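Local coordinates for Phosphoglucosamine/phosphogalactosamine mutase (Sulfolobus tokodaii, PDB 2F7L), which interconverts the 6-phosphates and 1-phosphates of glucosamine and galactosamine, a magnesium-dependent step toward UDP-N-acetylglucosamine and UDP-N-acetylgalactosamine, at residues 65-70 against 144-149; 262-267 against 293-298. All blocks are in the same frame, centred on the assembly; numbering follows the deposited sequence.

Contact 1: 65-70 against 144-149; sequences GVEVYD and EVKRED
Y69 pairs with K146, and D70 with R147, as parallel strands. K146 is held through both N and O to one neighbouring strand, 67-73: its N donates to V68 O at 2.9 Å, and its O accepts from D70 N at the same distance. Two residues on, E148 N donates to D70 O at 2.8 Å. Y69 and K146 share one face of the sheet and point the same way. CB of K146 sits over the Y69 ring as a CH-pi contact, 4.1 Å from the ring centroid. Beyond it, K146 CD lies 3.3 Å from Y69 OH. With chi4 bent (60°), NZ reaches E67 OE1 in a salt bridge of 3.1 Å, weak as a hydrogen bond. The other oxygen of E67 pairs with K39. An alanine at Y69 would probably leave the K146 chain without its flat partner and freer to turn. V68 CG1 meets V145 CB at 4.0 Å. Strand 146-147 closes one edge of the domain I sheet, next to 67-73, which is itself bonded to strand 39-44. Helix 50-63 packs on V68 and D70, while Y88 meets the Y69 ring edge-to-face and bonds to E148.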
ATOM      1  N   GLY A  65      27.351 -14.300  -4.993  1.00 29.01           N
ATOM      2  CA  GLY A  65      28.134 -13.658  -3.948  1.00 28.49           C
ATOM      3  C   GLY A  65      27.487 -12.663  -3.008  1.00 29.18           C
ATOM      4  O   GLY A  65      28.165 -11.809  -2.455  1.00 29.26           O
ATOM      5  N   VAL A  66      26.185 -12.758  -2.802  1.00 29.48           N
ATOM      6  CA  VAL A  66      25.533 -11.828  -1.896  1.00 30.03           C
ATOM      7  C   VAL A  66      25.637 -12.394  -0.493  1.00 30.84           C
ATOM      8  O   VAL A  66      25.608 -13.605  -0.318  1.00 31.16           O
ATOM      9  CB  VAL A  66      24.048 -11.644  -2.278  1.00 30.15           C
ATOM     10  CG1 VAL A  66      23.312 -10.943  -1.169  1.00 29.59           C
ATOM     11  CG2 VAL A  66      23.932 -10.867  -3.604  1.00 29.10           C
ATOM     12  N   GLU A  67      25.793 -11.525   0.502  1.00 32.24           N
ATOM     13  CA  GLU A  67      25.869 -11.983   1.891  1.00 32.90           C
ATOM     14  C   GLU A  67      24.408 -11.970   2.328  1.00 31.83           C
ATOM     15  O   GLU A  67      23.857 -10.905   2.597  1.00 33.13           O
ATOM     16  CB  GLU A  67      26.695 -11.009   2.755  1.00 34.91           C
ATOM     17  CG  GLU A  67      27.260 -11.671   4.036  1.00 38.87           C
ATOM     18  CD  GLU A  67      27.461 -10.707   5.219  1.00 40.53           C
ATOM     19  OE1 GLU A  67      27.633 -11.197   6.357  1.00 40.36           O
ATOM     20  OE2 GLU A  67      27.455  -9.469   5.024  1.00 42.43           O
ATOM     21  N   VAL A  68      23.785 -13.138   2.392  1.00 29.73           N
ATOM     22  CA  VAL A  68      22.366 -13.247   2.721  1.00 28.75           C
ATOM     23  C   VAL A  68      21.884 -13.279   4.179  1.00 28.59           C
ATOM     24  O   VAL A  68      22.423 -14.000   5.003  1.00 28.47           O
ATOM     25  CB  VAL A  68      21.776 -14.496   2.039  1.00 28.20           C
ATOM     26  CG1 VAL A  68      20.285 -14.570   2.297  1.00 28.05           C
ATOM     27  CG2 VAL A  68      22.068 -14.468   0.555  1.00 28.17           C
ATOM     28  N   TYR A  69      20.832 -12.518   4.471  1.00 28.60           N
ATOM     29  CA  TYR A  69      20.215 -12.503   5.800  1.00 28.31           C
ATOM     30  C   TYR A  69      18.724 -12.861   5.746  1.00 28.29           C
ATOM     31  O   TYR A  69      17.961 -12.341   4.932  1.00 27.03           O
ATOM     32  CB  TYR A  69      20.343 -11.144   6.461  1.00 28.66           C
ATOM     33  CG  TYR A  69      21.733 -10.831   6.901  1.00 29.20           C
ATOM     34  CD1 TYR A  69      22.712 -10.513   5.964  1.00 28.72           C
ATOM     35  CD2 TYR A  69      22.081 -10.869   8.253  1.00 28.14           C
ATOM     36  CE1 TYR A  69      23.997 -10.240   6.353  1.00 28.61           C
ATOM     37  CE2 TYR A  69      23.372 -10.595   8.655  1.00 27.83           C
ATOM     38  CZ  TYR A  69      24.328 -10.278   7.699  1.00 28.53           C
ATOM     39  OH  TYR A  69      25.618  -9.966   8.064  1.00 28.29           O
ATOM     40  N   ASP A  70      18.322 -13.729   6.662  1.00 28.73           N
ATOM     41  CA  ASP A  70      16.950 -14.202   6.768  1.00 29.00           C
ATOM     42  C   ASP A  70      16.176 -13.505   7.905  1.00 28.59           C
ATOM     43  O   ASP A  70      16.498 -13.664   9.086  1.00 28.26           O
ATOM     44  CB  ASP A  70      16.977 -15.698   7.039  1.00 30.47           C
ATOM     45  CG  ASP A  70      15.724 -16.397   6.576  1.00 32.28           C
ATOM     46  OD1 ASP A  70      14.608 -15.982   6.966  1.00 32.34           O
ATOM     47  OD2 ASP A  70      15.868 -17.383   5.821  1.00 34.21           O
ATOM     48  N   GLU A 144      27.326 -18.920   4.659  1.00 31.19           N
ATOM     49  CA  GLU A 144      26.070 -19.439   5.177  1.00 31.38           C
ATOM     50  C   GLU A 144      25.152 -18.257   5.294  1.00 30.22           C
ATOM     51  O   GLU A 144      25.611 -17.140   5.520  1.00 29.87           O
ATOM     52  CB  GLU A 144      26.254 -20.066   6.561  1.00 33.41           C
ATOM     53  CG  GLU A 144      26.824 -21.478   6.484  1.00 39.73           C
ATOM     54  CD  GLU A 144      27.124 -22.125   7.849  1.00 42.99           C
ATOM     55  OE1 GLU A 144      27.833 -23.168   7.851  1.00 44.67           O
ATOM     56  OE2 GLU A 144      26.656 -21.611   8.898  1.00 43.82           O
ATOM     57  N   VAL A 145      23.854 -18.476   5.121  1.00 29.26           N
ATOM     58  CA  VAL A 145      22.939 -17.357   5.275  1.00 27.77           C
ATOM     59  C   VAL A 145      22.807 -17.141   6.782  1.00 26.74           C
ATOM     60  O   VAL A 145      22.703 -18.089   7.550  1.00 25.38           O
ATOM     61  CB  VAL A 145      21.538 -17.617   4.608  1.00 27.04           C
ATOM     62  CG1 VAL A 145      21.633 -18.769   3.650  1.00 26.71           C
ATOM     63  CG2 VAL A 145      20.466 -17.836   5.645  1.00 25.68           C
ATOM     64  N   LYS A 146      22.854 -15.884   7.187  1.00 26.51           N
ATOM     65  CA  LYS A 146      22.752 -15.516   8.578  1.00 26.90           C
ATOM     66  C   LYS A 146      21.293 -15.223   8.957  1.00 27.71           C
ATOM     67  O   LYS A 146      20.445 -15.031   8.096  1.00 28.46           O
ATOM     68  CB  LYS A 146      23.631 -14.286   8.829  1.00 26.55           C
ATOM     69  CG  LYS A 146      25.140 -14.514   8.590  1.00 25.86           C
ATOM     70  CD  LYS A 146      25.932 -13.197   8.676  1.00 25.41           C
ATOM     71  CE  LYS A 146      27.462 -13.386   8.641  1.00 26.13           C
ATOM     72  NZ  LYS A 146      28.042 -14.037   7.424  1.00 25.56           N
ATOM     73  N   ARG A 147      20.995 -15.227  10.249  1.00 28.47           N
ATOM     74  CA  ARG A 147      19.651 -14.924  10.698  1.00 29.42           C
ATOM     75  C   ARG A 147      19.601 -13.470  11.159  1.00 28.92           C
ATOM     76  O   ARG A 147      20.588 -12.928  11.654  1.00 28.59           O
ATOM     77  CB  ARG A 147      19.236 -15.854  11.847  1.00 31.57           C
ATOM     78  CG  ARG A 147      18.898 -17.276  11.399  1.00 35.77           C
ATOM     79  CD  ARG A 147      19.195 -18.334  12.481  1.00 38.77           C
ATOM     80  NE  ARG A 147      20.577 -18.257  12.979  1.00 41.96           N
ATOM     81  CZ  ARG A 147      21.112 -19.073  13.889  1.00 42.20           C
ATOM     82  NH1 ARG A 147      20.389 -20.059  14.417  1.00 42.98           N
ATOM     83  NH2 ARG A 147      22.365 -18.887  14.284  1.00 41.62           N
ATOM     84  N   GLU A 148      18.434 -12.857  10.974  1.00 28.99           N
ATOM     85  CA  GLU A 148      18.146 -11.478  11.357  1.00 28.11           C
ATOM     86  C   GLU A 148      16.901 -11.456  12.259  1.00 27.74           C
ATOM     87  O   GLU A 148      15.753 -11.524  11.771  1.00 28.47           O
ATOM     88  CB  GLU A 148      17.898 -10.644  10.111  1.00 28.61           C
ATOM     89  CG  GLU A 148      17.409  -9.259  10.423  1.00 30.33           C
ATOM     90  CD  GLU A 148      18.235  -8.589  11.497  1.00 30.86           C
ATOM     91  OE1 GLU A 148      18.035  -8.896  12.685  1.00 32.17           O
ATOM     92  OE2 GLU A 148      19.091  -7.758  11.155  1.00 31.64           O
ATOM     93  N   ASP A 149      17.120 -11.353  13.573  1.00 26.71           N
ATOM     94  CA  ASP A 149      16.006 -11.366  14.528  1.00 25.43           C
ATOM     95  C   ASP A 149      15.541 -10.030  15.041  1.00 24.16           C
ATOM     96  O   ASP A 149      14.850  -9.997  16.027  1.00 25.25           O
ATOM     97  CB  ASP A 149      16.343 -12.219  15.754  1.00 25.14           C
ATOM     98  CG  ASP A 149      16.466 -13.693  15.439  1.00 26.64           C
ATOM     99  OD1 ASP A 149      16.972 -14.447  16.306  1.00 26.17           O
ATOM    100  OD2 ASP A 149      16.048 -14.106  14.329  1.00 27.86           O
TER

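Contact 2: 262-267 against 293-298; sequences SGTLLS and EYLSKY
T264 and Y294 meet obliquely between two helices. The methyl CG2 of T264 lies anti to its backbone N and rests 3.9 Å from Y294 CB. It is also 4.0 Å from CD2 of the ring. The other branch, OG1, is hydrogen-bonded to D260 O in its own helix; the methyl is the branch that touches Y294. The tyrosine CG is anti to the backbone N (chi1 -157°). At the far end of the ring, Y294 OH is 4.5 Å from L265 CD1, a loose approach. L295, the next residue, points toward helix 259-272. Its CD2 touches the backbone O of T264 at 3.8 Å, and its CD1 lies 3.9 Å from S267 OG. Helices 259-272 and 290-296 belong to the alpha/beta/alpha domain III. Helix 290-296 connects the adjacent parallel strands 280-284 and 301-305 of the domain's sheet, a beta-alpha-beta crossover. I281 of strand 280-284 touches both S267 and L295, so the sheet lies against this side of the helix pair. Toward Y294, L367 packs on both L265 and the tyrosine. K297 NZ lies over one face of the Y294 ring.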
ATOM      1  N   SER A 262      -9.547   8.091   5.645  1.00 35.79           N
ATOM      2  CA  SER A 262      -8.620   8.025   6.760  1.00 35.37           C
ATOM      3  C   SER A 262      -7.252   8.578   6.385  1.00 35.65           C
ATOM      4  O   SER A 262      -6.469   8.953   7.259  1.00 36.14           O
ATOM      5  CB  SER A 262      -8.487   6.587   7.269  1.00 34.07           C
ATOM      6  OG  SER A 262      -8.091   5.707   6.243  1.00 33.01           O
ATOM      7  N   GLY A 263      -6.965   8.637   5.090  1.00 35.52           N
ATOM      8  CA  GLY A 263      -5.687   9.158   4.652  1.00 35.85           C
ATOM      9  C   GLY A 263      -5.714  10.646   4.887  1.00 37.33           C
ATOM     10  O   GLY A 263      -4.708  11.264   5.234  1.00 37.86           O
ATOM     11  N   THR A 264      -6.897  11.221   4.698  1.00 38.65           N
ATOM     12  CA  THR A 264      -7.123  12.656   4.874  1.00 39.80           C
ATOM     13  C   THR A 264      -7.014  13.054   6.356  1.00 39.75           C
ATOM     14  O   THR A 264      -6.331  14.010   6.699  1.00 38.90           O
ATOM     15  CB  THR A 264      -8.522  13.050   4.306  1.00 40.03           C
ATOM     16  OG1 THR A 264      -8.496  12.970   2.877  1.00 38.84           O
ATOM     17  CG2 THR A 264      -8.900  14.455   4.727  1.00 40.65           C
ATOM     18  N   LEU A 265      -7.697  12.299   7.212  1.00 40.79           N
ATOM     19  CA  LEU A 265      -7.684  12.506   8.659  1.00 41.34           C
ATOM     20  C   LEU A 265      -6.248  12.380   9.186  1.00 42.17           C
ATOM     21  O   LEU A 265      -5.804  13.173  10.017  1.00 43.22           O
ATOM     22  CB  LEU A 265      -8.573  11.444   9.316  1.00 40.78           C
ATOM     23  CG  LEU A 265      -9.854  11.833  10.061  1.00 40.65           C
ATOM     24  CD1 LEU A 265     -10.397  13.129   9.528  1.00 40.94           C
ATOM     25  CD2 LEU A 265     -10.883  10.721   9.927  1.00 39.64           C
ATOM     26  N   LEU A 266      -5.535  11.367   8.697  1.00 42.81           N
ATOM     27  CA  LEU A 266      -4.155  11.097   9.084  1.00 42.79           C
ATOM     28  C   LEU A 266      -3.241  12.145   8.488  1.00 44.10           C
ATOM     29  O   LEU A 266      -2.278  12.585   9.117  1.00 44.39           O
ATOM     30  CB  LEU A 266      -3.737   9.715   8.591  1.00 41.30           C
ATOM     31  CG  LEU A 266      -3.670   8.582   9.621  1.00 40.50           C
ATOM     32  CD1 LEU A 266      -4.696   8.745  10.741  1.00 39.09           C
ATOM     33  CD2 LEU A 266      -3.856   7.280   8.885  1.00 39.25           C
ATOM     34  N   SER A 267      -3.543  12.547   7.263  1.00 45.58           N
ATOM     35  CA  SER A 267      -2.746  13.564   6.595  1.00 46.76           C
ATOM     36  C   SER A 267      -2.858  14.840   7.446  1.00 47.26           C
ATOM     37  O   SER A 267      -1.941  15.655   7.537  1.00 46.91           O
ATOM     38  CB  SER A 267      -3.293  13.787   5.185  1.00 46.53           C
ATOM     39  OG  SER A 267      -2.265  14.233   4.322  1.00 47.56           O
ATOM     40  N   GLU A 293     -10.889  19.541  -0.144  1.00 50.87           N
ATOM     41  CA  GLU A 293     -11.861  20.274   0.627  1.00 52.31           C
ATOM     42  C   GLU A 293     -11.456  20.382   2.083  1.00 52.77           C
ATOM     43  O   GLU A 293     -11.396  21.472   2.644  1.00 53.21           O
ATOM     44  CB  GLU A 293     -13.209  19.582   0.517  1.00 53.90           C
ATOM     45  CG  GLU A 293     -14.400  20.442   0.902  1.00 55.04           C
ATOM     46  CD  GLU A 293     -15.697  19.812   0.439  1.00 55.83           C
ATOM     47  OE1 GLU A 293     -15.689  19.160  -0.633  1.00 55.45           O
ATOM     48  OE2 GLU A 293     -16.720  19.977   1.138  1.00 56.98           O
ATOM     49  N   TYR A 294     -11.166  19.240   2.692  1.00 52.97           N
ATOM     50  CA  TYR A 294     -10.794  19.204   4.096  1.00 52.50           C
ATOM     51  C   TYR A 294      -9.404  19.745   4.393  1.00 52.04           C
ATOM     52  O   TYR A 294      -9.233  20.515   5.318  1.00 51.62           O
ATOM     53  CB  TYR A 294     -10.893  17.774   4.620  1.00 52.70           C
ATOM     54  CG  TYR A 294     -11.083  17.683   6.114  1.00 52.80           C
ATOM     55  CD1 TYR A 294     -12.356  17.665   6.672  1.00 52.95           C
ATOM     56  CD2 TYR A 294      -9.990  17.613   6.969  1.00 53.14           C
ATOM     57  CE1 TYR A 294     -12.535  17.574   8.044  1.00 53.17           C
ATOM     58  CE2 TYR A 294     -10.161  17.527   8.347  1.00 53.50           C
ATOM     59  CZ  TYR A 294     -11.434  17.505   8.873  1.00 53.46           C
ATOM     60  OH  TYR A 294     -11.603  17.388  10.230  1.00 54.66           O
ATOM     61  N   LEU A 295      -8.402  19.349   3.625  1.00 52.49           N
ATOM     62  CA  LEU A 295      -7.063  19.841   3.917  1.00 53.50           C
ATOM     63  C   LEU A 295      -6.897  21.298   3.567  1.00 54.09           C
ATOM     64  O   LEU A 295      -5.951  21.938   4.026  1.00 53.47           O
ATOM     65  CB  LEU A 295      -6.003  19.005   3.196  1.00 53.17           C
ATOM     66  CG  LEU A 295      -5.909  17.545   3.661  1.00 53.53           C
ATOM     67  CD1 LEU A 295      -4.757  16.859   2.943  1.00 53.50           C
ATOM     68  CD2 LEU A 295      -5.714  17.474   5.183  1.00 53.24           C
ATOM     69  N   SER A 296      -7.818  21.815   2.754  1.00 55.33           N
ATOM     70  CA  SER A 296      -7.780  23.217   2.340  1.00 56.99           C
ATOM     71  C   SER A 296      -7.866  24.154   3.535  1.00 57.66           C
ATOM     72  O   SER A 296      -7.115  25.131   3.636  1.00 57.34           O
ATOM     73  CB  SER A 296      -8.923  23.527   1.377  1.00 57.46           C
ATOM     74  OG  SER A 296      -8.559  23.196   0.047  1.00 59.10           O
ATOM     75  N   LYS A 297      -8.784  23.852   4.442  1.00 58.39           N
ATOM     76  CA  LYS A 297      -8.945  24.668   5.625  1.00 59.78           C
ATOM     77  C   LYS A 297      -7.846  24.429   6.664  1.00 60.30           C
ATOM     78  O   LYS A 297      -8.099  24.457   7.865  1.00 60.56           O
ATOM     79  CB  LYS A 297     -10.331  24.439   6.240  1.00 60.66           C
ATOM     80  CG  LYS A 297     -10.717  23.009   6.510  1.00 61.43           C
ATOM     81  CD  LYS A 297     -12.012  22.966   7.325  1.00 62.87           C
ATOM     82  CE  LYS A 297     -12.594  21.551   7.411  1.00 63.93           C
ATOM     83  NZ  LYS A 297     -11.601  20.518   7.869  1.00 64.20           N
ATOM     84  N   TYR A 298      -6.627  24.189   6.190  1.00 60.60           N
ATOM     85  CA  TYR A 298      -5.476  23.963   7.062  1.00 60.59           C
ATOM     86  C   TYR A 298      -4.217  24.352   6.290  1.00 60.82           C
ATOM     87  O   TYR A 298      -3.101  24.244   6.802  1.00 60.92           O
ATOM     88  CB  TYR A 298      -5.401  22.500   7.496  1.00 60.64           C
ATOM     89  CG  TYR A 298      -6.577  22.047   8.332  1.00 61.03           C
ATOM     90  CD1 TYR A 298      -6.668  22.372   9.680  1.00 60.99           C
ATOM     91  CD2 TYR A 298      -7.623  21.326   7.760  1.00 61.57           C
ATOM     92  CE1 TYR A 298      -7.780  21.988  10.441  1.00 61.54           C
ATOM     93  CE2 TYR A 298      -8.736  20.942   8.503  1.00 61.64           C
ATOM     94  CZ  TYR A 298      -8.816  21.276   9.846  1.00 61.92           C
ATOM     95  OH  TYR A 298      -9.933  20.909  10.581  1.00 61.85           O
TER

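Contact 1 comes first in the chain and closes before contact 2 opens. Their centres are 42 Å apart, on opposite sides of the centre of the chain, and their nearest atoms are about 26 Å apart. They share no helix, strand or sheet. Contact 1 pairs strand 67-73 with the edge strand 146-147 of the six-stranded mixed sheet of domain I. Contact 2 lies in domain III, beside the four-stranded sheet that holds 280-284. Each joins parts within its own domain of this multidomain mutase: a strand pair at a sheet edge in contact 1, a helix pair in contact 2. Both lie away from S97, the probable phosphoserine, and from D241, D243 and D245, the probable magnesium ligands.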